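Local coordinates for protein ribokinase (Giardia lamblia, PDB 6WHJ) that probably phosphorylates D-ribose at its O-5 hydroxyl with ATP and magnesium, yielding D-ribose 5-phosphate, at residues 18-23 with 101-106; 69-74 with 96-101; 133-138 with 157-162; 139-144 with 169-174. All coordinates share one frame; numbering follows the deposited sequence.

Contacts 1 and 4 are both parallel strand pairs, but they belong to different sheets: contact 1 to the four-stranded lid that meets the second subunit, contact 4 to the nine-stranded core. Contact 4 is buried throughout, whereas contact 1 runs from buried valine and isoleucine out to exposed Tyr22. Contact 2, only partly buried, shares Ala101 and strand 99-105 with contact 1 and holds the root of the lid against the core by carboxylate and hydroxyl bonds. Contact 3, also buried, is purely apolar across its two segments and lies on contact 4: Ile159 touches Met143 and Val141, and Ala162 touches Leu169. The centres of contacts 1 and 3 are about 37 Å apart.

Contact 1: residues 18-23 with 101-106; sequences DLVWYV and AGIYVA. With EDO (1,2-ethanediol), chain F.
Val20 and Ile103 sit on the same face of two neighbouring parallel strands, and Val20 CG2 packs on Ile103 CB at 3.8 Å. The other branch of the valine, CG1, stands anti to the backbone N (chi1 178°) and meets Val105 CG2 at 3.7 Å, so one valine touches two residues of the neighbouring strand. Farther along this face Tyr22 lies side by side with Val105, its CD2 3.8 Å from Val105 CB. In the other direction Ile103 CD1 reaches Asp18 CG at 4.0 Å. On the face of Leu19, Trp21 and Tyr104, the indole turns its edge to Ile103 O, which lies in the ring plane 3.6 Å from Trp21 CE3. Five backbone bonds join the strands, from Leu19 N to Ala101 O (2.7 Å) through to Val23 N to Val105 O (2.9 Å); Leu19 and Trp21 each donate and accept one. This is the inner strand pair of the ribokinase lid, flanked by strands 32-42 and 111-116. Outward, Trp21 NE1 hydrogen-bonds to Asn100 OD1 of the second subunit and Tyr104 OH to Gly102 O of that subunit, while the two Tyr104 rings stack across the dimer. At the other end a 1,2-ethanediol, probably from the crystallisation liquor and also hydrogen-bonded to Asn16 and Glu146, donates from O2 to Asp18 OD1 at 3.1 Å; all three residues are predicted to bind the sugar.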
loop_
_atom_site.group_PDB
_atom_site.type_symbol
_atom_site.label_atom_id
_atom_site.label_comp_id
_atom_site.label_asym_id
_atom_site.label_seq_id
_atom_site.Cartn_x
_atom_site.Cartn_y
_atom_site.Cartn_z
ATOM N N ASP B 18 4.633 -8.377 0.417
ATOM C CA ASP B 18 3.275 -7.929 0.132
ATOM C C ASP B 18 2.742 -7.129 1.319
ATOM O O ASP B 18 2.710 -7.630 2.447
ATOM C CB ASP B 18 2.378 -9.135 -0.140
ATOM C CG ASP B 18 2.542 -9.707 -1.544
ATOM O OD1 ASP B 18 3.162 -9.065 -2.418
ATOM O OD2 ASP B 18 2.069 -10.845 -1.758
ATOM N N LEU B 19 2.382 -5.871 1.086
ATOM C CA LEU B 19 1.738 -5.045 2.107
ATOM C C LEU B 19 0.284 -4.837 1.697
ATOM O O LEU B 19 0.002 -4.122 0.727
ATOM C CB LEU B 19 2.469 -3.723 2.295
ATOM C CG LEU B 19 3.980 -3.845 2.492
ATOM C CD1 LEU B 19 4.649 -2.476 2.432
ATOM C CD2 LEU B 19 4.238 -4.515 3.807
ATOM N N VAL B 20 -0.631 -5.432 2.458
ATOM C CA VAL B 20 -2.004 -5.664 2.026
ATOM C C VAL B 20 -2.959 -5.009 3.010
ATOM O O VAL B 20 -2.835 -5.203 4.223
ATOM C CB VAL B 20 -2.306 -7.172 1.910
ATOM C CG1 VAL B 20 -3.752 -7.403 1.499
ATOM C CG2 VAL B 20 -1.382 -7.812 0.898
ATOM N N TRP B 21 -3.911 -4.242 2.486
ATOM C CA TRP B 21 -4.989 -3.663 3.278
ATOM C C TRP B 21 -6.321 -4.228 2.803
ATOM O O TRP B 21 -6.619 -4.207 1.604
ATOM C CB TRP B 21 -4.997 -2.130 3.183
ATOM C CG TRP B 21 -3.862 -1.451 3.907
ATOM C CD1 TRP B 21 -3.894 -0.911 5.161
ATOM C CD2 TRP B 21 -2.534 -1.252 3.419
ATOM N NE1 TRP B 21 -2.671 -0.382 5.479
ATOM C CE2 TRP B 21 -1.815 -0.578 4.430
ATOM C CE3 TRP B 21 -1.879 -1.579 2.226
ATOM C CZ2 TRP B 21 -0.473 -0.235 4.287
ATOM C CZ3 TRP B 21 -0.547 -1.226 2.083
ATOM C CH2 TRP B 21 0.139 -0.563 3.108
ATOM N N TYR B 22 -7.129 -4.698 3.745
ATOM C CA TYR B 22 -8.435 -5.272 3.451
ATOM C C TYR B 22 -9.489 -4.214 3.726
ATOM O O TYR B 22 -9.613 -3.730 4.856
ATOM C CB TYR B 22 -8.692 -6.537 4.276
ATOM C CG TYR B 22 -7.774 -7.667 3.880
ATOM C CD1 TYR B 22 -6.493 -7.784 4.420
ATOM C CD2 TYR B 22 -8.172 -8.599 2.927
ATOM C CE1 TYR B 22 -5.646 -8.808 4.033
ATOM C CE2 TYR B 22 -7.335 -9.624 2.527
ATOM C CZ TYR B 22 -6.073 -9.726 3.076
ATOM O OH TYR B 22 -5.249 -10.756 2.662
ATOM N N VAL B 23 -10.227 -3.844 2.684
ATOM C CA VAL B 23 -11.206 -2.766 2.736
ATOM C C VAL B 23 -12.549 -3.315 2.280
ATOM O O VAL B 23 -12.631 -4.364 1.635
ATOM C CB VAL B 23 -10.782 -1.570 1.862
ATOM C CG1 VAL B 23 -9.505 -0.973 2.389
ATOM C CG2 VAL B 23 -10.559 -2.035 0.420
ATOM N N ALA B 101 4.922 -4.685 -2.559
ATOM C CA ALA B 101 3.669 -4.410 -3.244
ATOM C C ALA B 101 2.678 -3.833 -2.241
ATOM O O ALA B 101 2.514 -4.380 -1.141
ATOM C CB ALA B 101 3.099 -5.686 -3.879
ATOM N N GLY B 102 2.008 -2.749 -2.630
ATOM C CA GLY B 102 0.930 -2.182 -1.849
ATOM C C GLY B 102 -0.388 -2.622 -2.448
ATOM O O GLY B 102 -0.715 -2.266 -3.580
ATOM N N ILE B 103 -1.150 -3.392 -1.676
ATOM C CA ILE B 103 -2.293 -4.128 -2.195
ATOM C C ILE B 103 -3.549 -3.718 -1.439
ATOM O O ILE B 103 -3.545 -3.652 -0.205
ATOM C CB ILE B 103 -2.057 -5.649 -2.105
ATOM C CG1 ILE B 103 -0.799 -6.030 -2.897
ATOM C CG2 ILE B 103 -3.282 -6.423 -2.586
ATOM C CD1 ILE B 103 -0.459 -7.497 -2.865
ATOM N N TYR B 104 -4.611 -3.425 -2.188
ATOM C CA TYR B 104 -5.960 -3.273 -1.656
ATOM C C TYR B 104 -6.804 -4.470 -2.079
ATOM O O TYR B 104 -6.876 -4.801 -3.270
ATOM C CB TYR B 104 -6.642 -1.996 -2.157
ATOM C CG TYR B 104 -5.988 -0.682 -1.804
ATOM C CD1 TYR B 104 -5.036 -0.583 -0.795
ATOM C CD2 TYR B 104 -6.352 0.476 -2.481
ATOM C CE1 TYR B 104 -4.458 0.643 -0.482
ATOM C CE2 TYR B 104 -5.787 1.688 -2.181
ATOM C CZ TYR B 104 -4.847 1.772 -1.185
ATOM O OH TYR B 104 -4.300 3.001 -0.915
ATOM N N VAL B 105 -7.440 -5.117 -1.109
ATOM C CA VAL B 105 -8.347 -6.222 -1.370
ATOM C C VAL B 105 -9.740 -5.790 -0.929
ATOM O O VAL B 105 -9.957 -5.488 0.254
ATOM C CB VAL B 105 -7.900 -7.502 -0.654
ATOM C CG1 VAL B 105 -8.794 -8.656 -1.034
ATOM C CG2 VAL B 105 -6.453 -7.813 -1.005
ATOM N N ALA B 106 -10.666 -5.707 -1.887
ATOM C CA ALA B 106 -12.053 -5.391 -1.580
ATOM C C ALA B 106 -12.779 -6.646 -1.105
ATOM O O ALA B 106 -12.286 -7.769 -1.250
ATOM C CB ALA B 106 -12.760 -4.793 -2.795
HETATM C C1 EDO F . 2.568 -10.712 -6.919
HETATM O O1 EDO F . 2.593 -9.572 -7.790
HETATM C C2 EDO F . 2.743 -10.266 -5.468
HETATM O O2 EDO F . 3.782 -9.278 -5.420
#

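Contact 2: residues 69-74 with 96-101; sequences GKDTFG and APTGNA
Gly69 N donates to Thr98 OG1 at 2.9 Å, right where strand 62-69 of the core sheet runs out, and Gly69 CA lies against Ala96 O at 3.6 Å. Next comes Lys70, the centre of an inverse gamma turn; its amide hydrogen goes to a water, which in turn donates to Ala96 O and so ties the turn to the other segment. Asp71 does most of the holding. Its CG sits between the backbone N and the carbonyl carbon (chi1 45°), and from there the carboxylate reaches Thr98 with both oxygens. OD1 takes the Thr98 hydroxyl at 2.6 Å and OD2 takes Thr98 N at 2.8 Å in a nearly straight bond (169°), each through its syn lone pair; OD1 is gripped by a second donor, Gly74 N. Thr98 OG1 thus accepts from Gly69 N and donates to Asp71 OD1. The aspartate-threonine pair joins two parts of the fold, since helix 72-84 follows core strand 62-69 directly while Gly99 and the residues after it run into lid strand 99-105, which pairs with strand 16-22. Thr72 starts the helix, with Asp71 as its N-cap. Phe73 sets its CB 3.9 Å from Thr98 CB, and its side chain extends to Arg17, a predicted substrate-binding residue. Gly74 N completes the cap with a 2.8 Å bond to Asp71 OD1, met nearly along the C-O axis, and the helix start would be expected to favour the carboxylate in its charged form.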
loop_
_atom_site.group_PDB
_atom_site.type_symbol
_atom_site.label_atom_id
_atom_site.label_comp_id
_atom_site.label_asym_id
_atom_site.label_seq_id
_atom_site.Cartn_x
_atom_site.Cartn_y
_atom_site.Cartn_z
ATOM N N GLY B 69 17.099 -6.496 -0.902
ATOM C CA GLY B 69 17.925 -5.458 -0.326
ATOM C C GLY B 69 18.665 -5.921 0.910
ATOM O O GLY B 69 18.457 -7.013 1.432
ATOM N N LYS B 70 19.604 -5.085 1.355
ATOM C CA LYS B 70 20.295 -5.318 2.621
ATOM C C LYS B 70 19.506 -4.624 3.727
ATOM O O LYS B 70 19.956 -3.674 4.365
ATOM C CB LYS B 70 21.735 -4.833 2.547
ATOM C CG LYS B 70 22.608 -5.761 1.735
ATOM C CD LYS B 70 24.019 -5.222 1.546
ATOM C CE LYS B 70 24.878 -6.238 0.783
ATOM N NZ LYS B 70 26.289 -5.813 0.695
ATOM N N ASP B 71 18.315 -5.162 3.964
ATOM C CA ASP B 71 17.362 -4.620 4.915
ATOM C C ASP B 71 16.689 -5.776 5.634
ATOM O O ASP B 71 17.046 -6.947 5.446
ATOM C CB ASP B 71 16.309 -3.732 4.237
ATOM C CG ASP B 71 15.735 -4.354 2.958
ATOM O OD1 ASP B 71 15.416 -5.567 2.937
ATOM O OD2 ASP B 71 15.572 -3.607 1.971
ATOM N N THR B 72 15.730 -5.422 6.495
ATOM C CA THR B 72 15.034 -6.412 7.311
ATOM C C THR B 72 14.283 -7.424 6.452
ATOM O O THR B 72 14.430 -8.637 6.635
ATOM C CB THR B 72 14.071 -5.701 8.262
ATOM O OG1 THR B 72 14.797 -4.767 9.071
ATOM C CG2 THR B 72 13.346 -6.711 9.145
ATOM N N PHE B 73 13.460 -6.937 5.514
ATOM C CA PHE B 73 12.714 -7.827 4.629
ATOM C C PHE B 73 13.635 -8.779 3.876
ATOM O O PHE B 73 13.299 -9.952 3.678
ATOM C CB PHE B 73 11.873 -7.013 3.644
ATOM C CG PHE B 73 10.689 -6.325 4.270
ATOM C CD1 PHE B 73 10.234 -6.694 5.529
ATOM C CD2 PHE B 73 10.015 -5.325 3.584
ATOM C CE1 PHE B 73 9.145 -6.067 6.103
ATOM C CE2 PHE B 73 8.915 -4.696 4.149
ATOM C CZ PHE B 73 8.479 -5.073 5.408
ATOM N N GLY B 74 14.787 -8.287 3.416
ATOM C CA GLY B 74 15.724 -9.156 2.726
ATOM C C GLY B 74 16.307 -10.222 3.635
ATOM O O GLY B 74 16.450 -11.381 3.235
ATOM N N ALA B 96 19.013 -0.863 -4.000
ATOM C CA ALA B 96 17.607 -0.635 -3.741
ATOM C C ALA B 96 17.185 -1.364 -2.470
ATOM O O ALA B 96 17.900 -2.248 -1.987
ATOM C CB ALA B 96 16.757 -1.116 -4.927
ATOM N N PRO B 97 16.042 -0.999 -1.887
ATOM C CA PRO B 97 15.432 -1.844 -0.851
ATOM C C PRO B 97 14.811 -3.092 -1.470
ATOM O O PRO B 97 14.630 -3.195 -2.684
ATOM C CB PRO B 97 14.355 -0.943 -0.239
ATOM C CG PRO B 97 13.991 -0.022 -1.342
ATOM C CD PRO B 97 15.283 0.251 -2.077
ATOM N N THR B 98 14.493 -4.057 -0.608
ATOM C CA THR B 98 13.719 -5.216 -1.037
ATOM C C THR B 98 12.416 -4.762 -1.692
ATOM O O THR B 98 11.797 -3.785 -1.265
ATOM C CB THR B 98 13.429 -6.122 0.163
ATOM O OG1 THR B 98 14.658 -6.665 0.659
ATOM C CG2 THR B 98 12.491 -7.273 -0.219
ATOM N N GLY B 99 12.035 -5.438 -2.774
ATOM C CA GLY B 99 10.800 -5.088 -3.451
ATOM C C GLY B 99 9.586 -5.281 -2.562
ATOM O O GLY B 99 9.585 -6.103 -1.640
ATOM N N ASN B 100 8.548 -4.489 -2.823
ATOM C CA ASN B 100 7.284 -4.665 -2.123
ATOM C C ASN B 100 6.119 -4.419 -3.073
ATOM O O ASN B 100 6.289 -4.014 -4.228
ATOM C CB ASN B 100 7.140 -3.775 -0.874
ATOM C CG ASN B 100 7.193 -2.282 -1.171
ATOM O OD1 ASN B 100 6.717 -1.808 -2.200
ATOM N ND2 ASN B 100 7.671 -1.522 -0.198
ATOM N N ALA B 101 4.922 -4.685 -2.559
ATOM C CA ALA B 101 3.669 -4.410 -3.244
ATOM C C ALA B 101 2.678 -3.833 -2.241
ATOM O O ALA B 101 2.514 -4.380 -1.141
ATOM C CB ALA B 101 3.099 -5.686 -3.879
HETATM O O HOH W 1 19.034 -2.358 0.521
#

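Contact 3: residues 133-138 with 157-162; sequences AVLVKA and EVIKQA
Ala162 N donates to Val158 O at 2.9 Å, one turn of helix 149-165, and the bond lines up the two residues that receive Leu135. The contact itself is apolar. Leu135 CB rests on Ala162 CB at 3.8 Å, while CD1, carried outward in the extended chain (chi2 175°), passes over the alanine to reach Val158 CG1 at 3.7 Å. The leucine and valine side chains cross at about a right angle. Ile159 CG1 is a looser neighbour of Leu135 CD1, at 4.3 Å, and sends the rest of its side chain down to Val141 and Met143 of the core sheet. From Leu135 to Ala138 the chain makes a type I beta turn as helix 131-135 ends, and the carbonyl oxygen of Ala138 takes a hydrogen bond from Asn166 just beyond the long helix. Leu135 also touches Val141, so the two helices lie next to each other on the same sheet, the layered alpha/beta packing of the ribokinase core.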
loop_
_atom_site.group_PDB
_atom_site.type_symbol
_atom_site.label_atom_id
_atom_site.label_comp_id
_atom_site.label_asym_id
_atom_site.label_seq_id
_atom_site.Cartn_x
_atom_site.Cartn_y
_atom_site.Cartn_z
ATOM N N ALA B 133 26.314 -22.872 -14.472
ATOM C CA ALA B 133 26.659 -24.208 -13.997
ATOM C C ALA B 133 25.423 -24.962 -13.521
ATOM O O ALA B 133 25.319 -26.178 -13.714
ATOM C CB ALA B 133 27.694 -24.119 -12.872
ATOM N N VAL B 134 24.472 -24.254 -12.905
ATOM C CA VAL B 134 23.257 -24.898 -12.417
ATOM C C VAL B 134 22.313 -25.212 -13.572
ATOM O O VAL B 134 21.725 -26.298 -13.631
ATOM C CB VAL B 134 22.571 -24.006 -11.363
ATOM C CG1 VAL B 134 21.351 -24.703 -10.786
ATOM C CG2 VAL B 134 23.536 -23.609 -10.268
ATOM N N LEU B 135 22.197 -24.290 -14.530
ATOM C CA LEU B 135 21.243 -24.443 -15.620
ATOM C C LEU B 135 21.593 -25.612 -16.534
ATOM O O LEU B 135 20.691 -26.264 -17.073
ATOM C CB LEU B 135 21.197 -23.150 -16.432
ATOM C CG LEU B 135 20.365 -21.978 -15.918
ATOM C CD1 LEU B 135 20.567 -20.747 -16.815
ATOM C CD2 LEU B 135 18.895 -22.378 -15.875
ATOM N N VAL B 136 22.886 -25.906 -16.719
ATOM C CA VAL B 136 23.280 -26.986 -17.623
ATOM C C VAL B 136 23.038 -28.364 -17.032
ATOM O O VAL B 136 23.236 -29.367 -17.732
ATOM C CB VAL B 136 24.760 -26.866 -18.040
ATOM C CG1 VAL B 136 24.994 -25.563 -18.790
ATOM C CG2 VAL B 136 25.665 -26.948 -16.821
ATOM N N LYS B 137 22.597 -28.448 -15.773
ATOM C CA LYS B 137 22.222 -29.717 -15.166
ATOM C C LYS B 137 20.751 -29.770 -14.770
ATOM O O LYS B 137 20.300 -30.793 -14.246
ATOM C CB LYS B 137 23.100 -30.009 -13.938
ATOM N N ALA B 138 19.993 -28.702 -14.998
ATOM C CA ALA B 138 18.592 -28.652 -14.610
ATOM C C ALA B 138 17.684 -29.144 -15.744
ATOM O O ALA B 138 18.105 -29.316 -16.890
ATOM C CB ALA B 138 18.211 -27.227 -14.201
ATOM N N GLU B 157 19.328 -14.609 -22.819
ATOM C CA GLU B 157 20.535 -15.019 -23.529
ATOM C C GLU B 157 21.287 -16.107 -22.765
ATOM O O GLU B 157 21.790 -17.061 -23.371
ATOM C CB GLU B 157 21.426 -13.809 -23.795
ATOM C CG GLU B 157 22.736 -14.173 -24.459
ATOM C CD GLU B 157 22.558 -14.821 -25.825
ATOM O OE1 GLU B 157 21.517 -14.587 -26.486
ATOM O OE2 GLU B 157 23.463 -15.584 -26.231
ATOM N N VAL B 158 21.322 -16.021 -21.435
ATOM C CA VAL B 158 21.960 -17.078 -20.658
ATOM C C VAL B 158 21.260 -18.406 -20.898
ATOM O O VAL B 158 21.907 -19.438 -21.124
ATOM C CB VAL B 158 21.962 -16.715 -19.164
ATOM C CG1 VAL B 158 22.396 -17.904 -18.331
ATOM C CG2 VAL B 158 22.877 -15.525 -18.913
ATOM N N ILE B 159 19.926 -18.396 -20.883
ATOM C CA ILE B 159 19.162 -19.627 -21.051
ATOM C C ILE B 159 19.361 -20.196 -22.456
ATOM O O ILE B 159 19.499 -21.414 -22.638
ATOM C CB ILE B 159 17.688 -19.349 -20.737
ATOM C CG1 ILE B 159 17.543 -18.903 -19.280
ATOM C CG2 ILE B 159 16.853 -20.600 -20.969
ATOM C CD1 ILE B 159 16.153 -18.401 -18.938
ATOM N N LYS B 160 19.412 -19.324 -23.468
ATOM C CA LYS B 160 19.678 -19.778 -24.832
ATOM C C LYS B 160 21.007 -20.513 -24.905
ATOM O O LYS B 160 21.110 -21.566 -25.550
ATOM C CB LYS B 160 19.643 -18.590 -25.800
ATOM C CG LYS B 160 19.917 -18.907 -27.280
ATOM C CD LYS B 160 19.940 -17.630 -28.110
ATOM C CE LYS B 160 20.146 -17.901 -29.588
ATOM N NZ LYS B 160 20.452 -16.654 -30.360
ATOM N N GLN B 161 22.023 -19.991 -24.216
ATOM C CA GLN B 161 23.321 -20.655 -24.169
ATOM C C GLN B 161 23.281 -21.933 -23.338
ATOM O O GLN B 161 24.018 -22.883 -23.629
ATOM C CB GLN B 161 24.373 -19.705 -23.597
ATOM C CG GLN B 161 24.968 -18.726 -24.593
ATOM C CD GLN B 161 25.821 -17.658 -23.922
ATOM O OE1 GLN B 161 26.658 -17.952 -23.069
ATOM N NE2 GLN B 161 25.626 -16.410 -24.330
ATOM N N ALA B 162 22.426 -21.980 -22.308
ATOM C CA ALA B 162 22.335 -23.184 -21.485
ATOM C C ALA B 162 21.608 -24.301 -22.220
ATOM O O ALA B 162 21.971 -25.475 -22.083
ATOM C CB ALA B 162 21.638 -22.877 -20.160
#

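Contact 4: residues 139-144 with 169-174; sequences TLVVMQ and LRFVFN
Leu169 brings CD1 to within 3.6 Å of Thr139 O and also packs on Val141. Arg170 N donates to the same Thr139 O at 2.7 Å, and Arg170 CB lies against Leu140 CD2 at 3.7 Å; chi2 (-66°) turns CD aside, and NH1 at the end of the chain hydrogen-bonds to Leu169 O and to Ser167 O. Phe171 CG is anti to the backbone N (chi1 179°), and the ring presents its edge to Val141 O, with CD1 at 3.3 Å. Farther round this ring CE1 meets Met143 CG at 3.6 Å, and Met143 SD lies obliquely to it in a Met-aromatic contact. These strands are the two ends of a beta-alpha-beta crossover through helix 149-165, which covers the face of Val141 and Met143, while helix 272-287 covers that of Leu140 and Val142. Val172 N donates to Val141 O and Val172 O accepts from Met143 N. Phe173 turns its ring edge to two carbonyls, CD1 to Met143 O and CE1 to Gln144 O, both at 3.4 Å. Asn174 N closes the pairing on Met143 O at 3.0 Å, and its side chain, with ND2 hydrogen-bonded to Cys195 O, comes near Asp274, the predicted proton acceptor.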
loop_
_atom_site.group_PDB
_atom_site.type_symbol
_atom_site.label_atom_id
_atom_site.label_comp_id
_atom_site.label_asym_id
_atom_site.label_seq_id
_atom_site.Cartn_x
_atom_site.Cartn_y
_atom_site.Cartn_z
ATOM N N THR B 139 16.413 -29.371 -15.408
ATOM C CA THR B 139 15.392 -29.751 -16.380
ATOM C C THR B 139 14.518 -28.574 -16.797
ATOM O O THR B 139 14.210 -28.421 -17.986
ATOM C CB THR B 139 14.488 -30.861 -15.822
ATOM O OG1 THR B 139 15.275 -32.007 -15.465
ATOM C CG2 THR B 139 13.461 -31.279 -16.866
ATOM N N LEU B 140 14.134 -27.729 -15.840
ATOM C CA LEU B 140 13.251 -26.606 -16.089
ATOM C C LEU B 140 13.857 -25.322 -15.543
ATOM O O LEU B 140 14.471 -25.315 -14.470
ATOM C CB LEU B 140 11.882 -26.831 -15.440
ATOM C CG LEU B 140 11.116 -28.079 -15.860
ATOM C CD1 LEU B 140 9.799 -28.129 -15.092
ATOM C CD2 LEU B 140 10.886 -28.069 -17.370
ATOM N N VAL B 141 13.667 -24.235 -16.281
ATOM C CA VAL B 141 13.959 -22.898 -15.794
ATOM C C VAL B 141 12.706 -22.063 -16.012
ATOM O O VAL B 141 12.079 -22.158 -17.072
ATOM C CB VAL B 141 15.196 -22.280 -16.480
ATOM C CG1 VAL B 141 15.026 -22.203 -17.980
ATOM C CG2 VAL B 141 15.474 -20.901 -15.901
ATOM N N VAL B 142 12.315 -21.284 -14.994
ATOM C CA VAL B 142 11.026 -20.594 -14.955
ATOM C C VAL B 142 11.252 -19.106 -14.727
ATOM O O VAL B 142 12.054 -18.711 -13.872
ATOM C CB VAL B 142 10.103 -21.162 -13.853
ATOM C CG1 VAL B 142 8.692 -20.631 -14.014
ATOM C CG2 VAL B 142 10.102 -22.679 -13.875
ATOM N N MET B 143 10.535 -18.275 -15.486
ATOM C CA MET B 143 10.623 -16.828 -15.350
ATOM C C MET B 143 9.228 -16.228 -15.464
ATOM O O MET B 143 8.316 -16.835 -16.030
ATOM C CB MET B 143 11.528 -16.208 -16.423
ATOM C CG MET B 143 12.955 -16.719 -16.419
ATOM S SD MET B 143 14.038 -15.745 -17.476
ATOM C CE MET B 143 14.092 -14.179 -16.601
ATOM N N GLN B 144 9.081 -15.015 -14.919
ATOM C CA GLN B 144 7.840 -14.249 -14.980
ATOM C C GLN B 144 8.113 -12.849 -15.515
ATOM O O GLN B 144 9.002 -12.663 -16.351
ATOM C CB GLN B 144 7.175 -14.160 -13.611
ATOM C CG GLN B 144 7.000 -15.482 -12.907
ATOM C CD GLN B 144 8.267 -15.954 -12.245
ATOM O OE1 GLN B 144 9.100 -15.147 -11.836
ATOM N NE2 GLN B 144 8.420 -17.263 -12.126
ATOM N N LEU B 169 17.005 -29.210 -21.035
ATOM C CA LEU B 169 16.492 -28.029 -20.357
ATOM C C LEU B 169 15.312 -27.451 -21.132
ATOM O O LEU B 169 15.378 -27.300 -22.357
ATOM C CB LEU B 169 17.593 -26.979 -20.226
ATOM C CG LEU B 169 17.147 -25.647 -19.633
ATOM C CD1 LEU B 169 16.690 -25.838 -18.212
ATOM C CD2 LEU B 169 18.260 -24.654 -19.705
ATOM N N ARG B 170 14.219 -27.169 -20.423
ATOM C CA ARG B 170 13.043 -26.527 -20.992
ATOM C C ARG B 170 12.794 -25.210 -20.266
ATOM O O ARG B 170 12.927 -25.135 -19.040
ATOM C CB ARG B 170 11.808 -27.424 -20.878
ATOM C CG ARG B 170 11.887 -28.654 -21.733
ATOM C CD ARG B 170 11.873 -28.388 -23.212
ATOM N NE ARG B 170 11.939 -29.662 -23.926
ATOM C CZ ARG B 170 13.071 -30.265 -24.285
ATOM N NH1 ARG B 170 14.245 -29.698 -24.029
ATOM N NH2 ARG B 170 13.027 -31.435 -24.911
ATOM N N PHE B 171 12.454 -24.172 -21.024
ATOM C CA PHE B 171 12.145 -22.849 -20.484
ATOM C C PHE B 171 10.623 -22.698 -20.389
ATOM O O PHE B 171 9.924 -22.699 -21.409
ATOM C CB PHE B 171 12.767 -21.776 -21.374
ATOM C CG PHE B 171 12.506 -20.353 -20.938
ATOM C CD1 PHE B 171 12.138 -20.046 -19.638
ATOM C CD2 PHE B 171 12.685 -19.308 -21.842
ATOM C CE1 PHE B 171 11.919 -18.729 -19.255
ATOM C CE2 PHE B 171 12.474 -17.997 -21.468
ATOM C CZ PHE B 171 12.088 -17.707 -20.170
ATOM N N VAL B 172 10.119 -22.580 -19.158
ATOM C CA VAL B 172 8.715 -22.300 -18.883
ATOM C C VAL B 172 8.590 -20.820 -18.541
ATOM O O VAL B 172 9.174 -20.355 -17.552
ATOM C CB VAL B 172 8.176 -23.167 -17.734
ATOM C CG1 VAL B 172 6.670 -22.874 -17.500
ATOM C CG2 VAL B 172 8.441 -24.651 -18.006
ATOM N N PHE B 173 7.830 -20.084 -19.355
ATOM C CA PHE B 173 7.626 -18.652 -19.183
ATOM C C PHE B 173 6.171 -18.376 -18.820
ATOM O O PHE B 173 5.264 -18.647 -19.613
ATOM C CB PHE B 173 8.037 -17.897 -20.448
ATOM C CG PHE B 173 7.845 -16.398 -20.365
ATOM C CD1 PHE B 173 8.242 -15.687 -19.246
ATOM C CD2 PHE B 173 7.309 -15.698 -21.436
ATOM C CE1 PHE B 173 8.071 -14.307 -19.175
ATOM C CE2 PHE B 173 7.142 -14.327 -21.376
ATOM C CZ PHE B 173 7.529 -13.627 -20.236
ATOM N N ASN B 174 5.953 -17.817 -17.626
ATOM C CA ASN B 174 4.640 -17.378 -17.172
ATOM C C ASN B 174 4.568 -15.859 -17.263
ATOM O O ASN B 174 5.101 -15.167 -16.385
ATOM C CB ASN B 174 4.390 -17.848 -15.735
ATOM C CG ASN B 174 3.151 -17.242 -15.124
ATOM O OD1 ASN B 174 3.147 -16.877 -13.951
ATOM N ND2 ASN B 174 2.099 -17.106 -15.919
#